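Local coordinates for protein xyloglucan-specific endo-beta-1,4-glucanase BoGH9A (Bacteroides ovatus, PDB 6DHT) that cleaves internal beta-1,4-glucosidic bonds in the backbone of xyloglucan, releasing xyloglucan oligosaccharides, at residues N394-D397 against R398-A401; S403-T406 against E407-Y411; S450-Y453 against A454-T458. All coordinates share one frame; numbering follows the deposited sequence.

Interaction 1 (N394-D397 against R398-A401). With EDO (1,2-ethanediol), chain L.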
# COMPACT_ATOMS: atom_id res chain seq x y z
N ASN A 394 29.03 -4.41 10.02
CA ASN A 394 30.45 -4.63 9.82
C ASN A 394 30.90 -4.26 8.41
O ASN A 394 30.07 -3.86 7.57
CB ASN A 394 30.81 -6.07 10.20
CG ASN A 394 30.24 -7.11 9.25
OD1 ASN A 394 29.85 -6.81 8.13
ND2 ASN A 394 30.23 -8.36 9.69
N GLU A 395 32.18 -4.37 8.12
CA GLU A 395 32.72 -3.92 6.85
C GLU A 395 32.05 -4.57 5.64
O GLU A 395 31.63 -3.88 4.71
CB GLU A 395 34.25 -4.14 6.78
CG GLU A 395 34.84 -3.59 5.50
CD GLU A 395 36.33 -3.83 5.37
OE1 GLU A 395 36.95 -4.34 6.33
OE2 GLU A 395 36.87 -3.49 4.29
N ALA A 396 31.91 -5.89 5.66
CA ALA A 396 31.34 -6.61 4.53
C ALA A 396 29.86 -6.23 4.37
O ALA A 396 29.38 -6.06 3.25
CB ALA A 396 31.48 -8.12 4.73
N ASP A 397 29.15 -6.12 5.48
CA ASP A 397 27.72 -5.81 5.44
C ASP A 397 27.49 -4.37 4.96
O ASP A 397 26.53 -4.10 4.21
CB ASP A 397 27.06 -6.02 6.79
CG ASP A 397 26.84 -7.48 7.11
OD1 ASP A 397 27.10 -8.33 6.24
OD2 ASP A 397 26.40 -7.75 8.24
N ARG A 398 28.35 -3.45 5.37
CA ARG A 398 28.25 -2.07 4.92
C ARG A 398 28.54 -1.98 3.44
O ARG A 398 27.86 -1.25 2.70
CB ARG A 398 29.22 -1.19 5.70
CG ARG A 398 28.94 0.26 5.49
CD ARG A 398 28.05 0.80 6.60
NE ARG A 398 26.66 0.83 6.18
CZ ARG A 398 25.62 0.84 7.01
NH1 ARG A 398 25.78 0.80 8.33
NH2 ARG A 398 24.41 0.87 6.50
N ARG A 399 29.49 -2.76 2.95
CA ARG A 399 29.82 -2.78 1.54
C ARG A 399 28.62 -3.29 0.74
O ARG A 399 28.30 -2.75 -0.33
CB ARG A 399 31.05 -3.66 1.31
CG ARG A 399 31.57 -3.69 -0.12
CD ARG A 399 32.31 -5.00 -0.38
NE ARG A 399 33.14 -5.38 0.76
CZ ARG A 399 33.37 -6.63 1.16
NH1 ARG A 399 32.85 -7.67 0.51
NH2 ARG A 399 34.14 -6.85 2.22
N PHE A 400 27.97 -4.34 1.24
CA PHE A 400 26.80 -4.87 0.57
C PHE A 400 25.67 -3.83 0.56
O PHE A 400 25.09 -3.55 -0.51
CB PHE A 400 26.32 -6.14 1.26
CG PHE A 400 25.16 -6.80 0.57
CD1 PHE A 400 25.27 -7.22 -0.73
CD2 PHE A 400 23.97 -7.00 1.24
CE1 PHE A 400 24.20 -7.83 -1.38
CE2 PHE A 400 22.89 -7.61 0.61
CZ PHE A 400 23.01 -8.03 -0.69
N ALA A 401 25.35 -3.26 1.72
CA ALA A 401 24.34 -2.21 1.79
C ALA A 401 24.66 -1.07 0.82
O ALA A 401 23.77 -0.60 0.10
CB ALA A 401 24.20 -1.68 3.21
C1 EDO L . 24.28 2.12 2.91
O1 EDO L . 25.38 1.68 3.71
C2 EDO L . 23.11 2.49 3.82
O2 EDO L . 23.36 3.77 4.39

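Interaction 2 (S403-T406 against E407-Y411)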
# COMPACT_ATOMS: atom_id res chain seq x y z
N SER A 403 26.21 -1.13 -1.94
CA SER A 403 25.96 -1.54 -3.31
C SER A 403 24.46 -1.46 -3.60
O SER A 403 24.05 -1.10 -4.71
CB SER A 403 26.50 -2.95 -3.61
OG SER A 403 25.77 -3.99 -2.97
N LEU A 404 23.63 -1.75 -2.61
CA LEU A 404 22.18 -1.69 -2.81
C LEU A 404 21.74 -0.24 -2.86
O LEU A 404 20.84 0.11 -3.65
CB LEU A 404 21.46 -2.40 -1.66
CG LEU A 404 21.73 -3.89 -1.47
CD1 LEU A 404 21.07 -4.42 -0.21
CD2 LEU A 404 21.28 -4.69 -2.66
N LYS A 405 22.35 0.62 -2.06
CA LYS A 405 22.09 2.05 -2.12
C LYS A 405 22.40 2.58 -3.51
O LYS A 405 21.60 3.33 -4.09
CB LYS A 405 22.93 2.79 -1.08
CG LYS A 405 22.88 4.31 -1.18
CD LYS A 405 23.63 4.93 -0.02
CE LYS A 405 23.89 6.41 -0.25
NZ LYS A 405 24.69 7.01 0.84
N THR A 406 23.53 2.19 -4.07
CA THR A 406 23.90 2.60 -5.42
C THR A 406 22.80 2.25 -6.42
O THR A 406 22.44 3.08 -7.26
CB THR A 406 25.24 1.96 -5.83
OG1 THR A 406 26.25 2.47 -4.96
CG2 THR A 406 25.61 2.31 -7.26
N GLU A 407 22.24 1.05 -6.31
CA GLU A 407 21.19 0.63 -7.23
C GLU A 407 19.91 1.42 -7.00
O GLU A 407 19.25 1.81 -7.97
CB GLU A 407 20.93 -0.87 -7.14
CG GLU A 407 22.06 -1.73 -7.72
CD GLU A 407 22.50 -1.28 -9.11
OE1 GLU A 407 21.63 -1.06 -9.99
OE2 GLU A 407 23.73 -1.13 -9.33
N LEU A 408 19.59 1.72 -5.75
CA LEU A 408 18.40 2.54 -5.48
C LEU A 408 18.55 3.92 -6.12
O LEU A 408 17.59 4.46 -6.73
CB LEU A 408 18.18 2.70 -3.99
CG LEU A 408 17.15 3.74 -3.53
CD1 LEU A 408 15.77 3.38 -3.95
CD2 LEU A 408 17.21 3.93 -2.04
N LEU A 409 19.73 4.49 -6.05
CA LEU A 409 19.96 5.84 -6.57
C LEU A 409 19.97 5.86 -8.09
O LEU A 409 19.56 6.86 -8.70
CB LEU A 409 21.25 6.41 -6.01
CG LEU A 409 21.18 6.59 -4.50
CD1 LEU A 409 22.48 7.23 -4.02
CD2 LEU A 409 20.00 7.44 -4.05
N LYS A 410 20.43 4.78 -8.70
CA LYS A 410 20.42 4.65 -10.15
C LYS A 410 18.98 4.64 -10.64
O LYS A 410 18.64 5.28 -11.64
CB LYS A 410 21.11 3.37 -10.59
CG LYS A 410 22.61 3.44 -10.62
CD LYS A 410 23.17 2.17 -11.26
CE LYS A 410 24.67 2.08 -11.09
NZ LYS A 410 25.20 0.73 -11.43
N TYR A 411 18.15 3.87 -9.95
CA TYR A 411 16.72 3.80 -10.24
C TYR A 411 16.10 5.18 -10.07
O TYR A 411 15.36 5.63 -10.97
CB TYR A 411 16.04 2.77 -9.33
CG TYR A 411 14.54 2.91 -9.22
CD1 TYR A 411 13.98 3.71 -8.26
CD2 TYR A 411 13.70 2.19 -10.05
CE1 TYR A 411 12.61 3.83 -8.14
CE2 TYR A 411 12.34 2.30 -9.94
CZ TYR A 411 11.81 3.12 -8.97
OH TYR A 411 10.43 3.23 -8.87
O HOH W 1 25.58 -1.70 -7.07

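Interaction 3 (S450-Y453 against A454-T458). With EDO (1,2-ethanediol), chain L.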
# COMPACT_ATOMS: atom_id res chain seq x y z
N SER A 450 9.94 4.69 -3.08
CA SER A 450 11.34 4.49 -3.50
C SER A 450 12.11 5.82 -3.49
O SER A 450 13.26 5.90 -3.00
CB SER A 450 11.40 3.82 -4.86
OG SER A 450 10.70 2.60 -4.86
N LEU A 451 11.49 6.88 -4.01
CA LEU A 451 12.12 8.21 -4.00
C LEU A 451 12.31 8.73 -2.60
O LEU A 451 13.32 9.38 -2.30
CB LEU A 451 11.26 9.17 -4.83
CG LEU A 451 11.30 8.90 -6.33
CD1 LEU A 451 10.20 9.65 -7.05
CD2 LEU A 451 12.68 9.28 -6.91
N MET A 452 11.35 8.49 -1.72
CA MET A 452 11.48 8.89 -0.34
C MET A 452 12.69 8.17 0.31
O MET A 452 13.49 8.78 1.03
CB MET A 452 10.14 8.60 0.37
CG MET A 452 10.05 8.99 1.83
SD MET A 452 10.87 7.86 2.97
CE MET A 452 9.88 6.37 2.71
N TYR A 453 12.84 6.88 0.05
CA TYR A 453 14.03 6.18 0.54
C TYR A 453 15.30 6.76 -0.06
O TYR A 453 16.31 6.89 0.64
CB TYR A 453 13.99 4.69 0.21
CG TYR A 453 13.30 3.83 1.26
CD1 TYR A 453 13.99 3.36 2.36
CD2 TYR A 453 11.95 3.54 1.16
CE1 TYR A 453 13.36 2.59 3.34
CE2 TYR A 453 11.31 2.77 2.12
CZ TYR A 453 12.02 2.32 3.21
OH TYR A 453 11.40 1.55 4.18
N ALA A 454 15.31 7.11 -1.33
CA ALA A 454 16.50 7.73 -1.92
C ALA A 454 16.87 9.06 -1.23
O ALA A 454 18.07 9.34 -0.99
CB ALA A 454 16.32 7.95 -3.40
N TYR A 455 15.87 9.86 -0.86
CA TYR A 455 16.08 11.06 -0.05
C TYR A 455 16.74 10.68 1.29
O TYR A 455 17.76 11.26 1.69
CB TYR A 455 14.77 11.81 0.20
CG TYR A 455 14.90 12.89 1.23
CD1 TYR A 455 15.57 14.08 0.95
CD2 TYR A 455 14.39 12.71 2.51
CE1 TYR A 455 15.71 15.04 1.91
CE2 TYR A 455 14.53 13.67 3.48
CZ TYR A 455 15.18 14.85 3.17
OH TYR A 455 15.34 15.84 4.13
N LEU A 456 16.18 9.68 1.97
CA LEU A 456 16.70 9.31 3.28
C LEU A 456 18.16 8.86 3.21
O LEU A 456 18.92 9.09 4.14
CB LEU A 456 15.83 8.20 3.91
CG LEU A 456 14.42 8.63 4.34
CD1 LEU A 456 13.77 7.43 5.02
CD2 LEU A 456 14.41 9.81 5.26
N GLN A 457 18.55 8.25 2.09
CA GLN A 457 19.90 7.72 1.94
C GLN A 457 20.93 8.79 1.54
O GLN A 457 22.14 8.55 1.64
CB GLN A 457 19.90 6.60 0.90
CG GLN A 457 19.15 5.34 1.37
CD GLN A 457 19.82 4.68 2.57
OE1 GLN A 457 20.99 4.36 2.51
NE2 GLN A 457 19.09 4.53 3.67
N THR A 458 20.47 9.96 1.10
CA THR A 458 21.36 10.97 0.50
C THR A 458 21.18 12.38 1.04
O THR A 458 22.13 13.19 0.99
CB THR A 458 21.17 11.08 -1.02
OG1 THR A 458 19.82 11.50 -1.33
CG2 THR A 458 21.48 9.75 -1.71
C1 EDO L . 24.28 2.12 2.91
O1 EDO L . 25.38 1.68 3.71
C2 EDO L . 23.11 2.49 3.82
O2 EDO L . 23.36 3.77 4.39

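Interaction 1 (N394-D397 against R398-A401)
Asn-394 and Arg-398 meet at the start of helix 395-416, a worked example of how a helix N-terminus is capped and then continued. The carbonyl O of Asn-394 receives Arg-398 N at 2.8 Å, and its side chain takes a second amide: OD1 accepts Asp-397 N, also at 2.8 Å and almost head-on (C=O...N angle 176°). In this N-cap residue CG sits beside both the backbone N and the carbonyl carbon (chi1 69°), which lets OD1 reach back. Glu-395 continues the ladder, its O accepting Arg-399 N at 3.0 Å. The extended side chain of Glu-395 keeps its OE2 4.8 Å from Arg-399 NH2, an electrostatic neighbour rather than a contact. Ala-396 provides the floor for Arg-399: the guanidinium lies with one face over the alanine, NH2 being 3.6 Å from Ala-396 CA, a position reached because the arginine chain bends at chi3 (-41°). Ala-396 O also binds Phe-400 N, while the phenylalanine ring meets Trp-386 edge-to-face. Asp-397 O takes Ala-401 N, and its carboxylate turns to Arg-359 in a salt bridge and to Tyr-350 OH, joining the helix start to neighbouring helices. On another side, Arg-398 bends at chi2 and chi3 and presents NE (2.9 Å) and NH2 (3.1 Å) to O1 of a 1,2-ethanediol, which sits at the guanidinium edge and also binds Asp-402. The chemistry implies a helix start at which the Asn-394 side chain takes up the amide of Asp-397, and whose acidic groups, Glu-395 and Asp-397, would probably be favoured by the positive end of the helix dipole.

Interaction 2 (S403-T406 against E407-Y411)
Thr-406 lies beside Lys-410 one turn further along helix 395-416, the two side chains pointing the same way with Thr-406 CG2 4.0 Å from Lys-410 CE. OG1 of the threonine lies beside the backbone N (chi1 -64°), where it bonds to Asp-402 O within the same helix, which leaves CG2 anti to that N and against the lysine chain. Beneath the pair, Lys-410 N reaches Thr-406 O at 3.0 Å. Glu-407 illustrates how a surface carboxylate can be gripped from two quarters. Its chain curls at chi2 (-49°), so that OE2 receives Lys-410 NZ at 3.2 Å in an i to i+3 salt bridge, met on the syn side and a little out of the carboxylate plane. A water donates to the same OE2 at 3.0 Å and to Ser-403 O at 2.9 Å. Ser-403 O therefore serves two donors, that water and Glu-407 N, the latter at 3.2 Å. Lys-405 behaves differently: fully extended, it passes obliquely over Leu-409, its CG and CE each 4.1 Å from the leucine CD1, and carries NZ to Gln-457 O on helix 439-458. Leu-409 leans on Ala-454 and Thr-458 of that same helix, while Leu-408 packs on Tyr-370 and Leu-387. Glu-407, Lys-410 and the water thus mark one flank, while the leucines of the other pack on neighbouring parts of the fold. Amphipathic alpha-helices of this kind build the (alpha/alpha)6 barrel of the glycoside hydrolase family 9 catalytic domain.

Interaction 3 (S450-Y453 against A454-T458)
Ser-450 to Tyr-453 pass their carbonyl oxygens in order to the amides of Ala-454 to Gln-457, four i to i+4 bonds of 2.9 to 3.0 Å in alpha-helix 439-458. The arrangement is consistent with a helix of the (alpha/alpha)6 barrel of the family 9 catalytic domain, and its side chains spread to several neighbouring helices. Met-452 and Leu-456 form the apolar pair one turn apart: the methionine chain, folded at chi2 (-78°) and chi3 (-64°), slants across the leucine and brings SD to 3.6 Å from Leu-456 CD1. Both also touch Leu-567 of helix 551-567, which extends this apolar patch. Tyr-453 stacks on Phe-384 and lies against helix 176-192, while the backbone O of Tyr-453 lies 3.3 Å from Gln-457 CG. The Tyr-455 side chain touches Asp-461 and Leu-464 of helix 461-474, with Met-452 O at the ring's edge near its plane. Ala-454 meets Tyr-463 of that same helix. Gln-457 divides its amide between two partners: NE2 donates to Leu-387 O, and OE1 receives a weak bond of 3.1 Å from O2 of a 1,2-ethanediol, probably a crystallisation additive. A leucine in its place would probably leave the carbonyl of Leu-387 without its amide donor and would remove the weak acceptor for O2 of the diol. Further along, the Thr-458 hydroxyl is placed to serve two neighbours: it accepts from Lys-460 N, and OG1 donates to Ala-454 O at 2.8 Å, approaching at 30° from the carbonyl plane.

The three contacts show one helical bonding pattern dressed in three ways. Interactions 1 and 2 follow each other along helix 395-416, their centres about 14 Å apart; interaction 3 belongs to the next helix, 439-458. Interaction 1, at the outer end, is partly exposed and dominated by capping and arginine chemistry. Interaction 2 is intermediate, with ions and water on one flank and leucines on the other. Interaction 3 is the buried member, relying on methionine, leucine and tyrosine. Interactions 2 and 3 touch directly, Tyr-411 CE1 standing 3.5 Å from Ser-450 CB, whereas interactions 1 and 3 do not touch but share one ethanediol molecule between them.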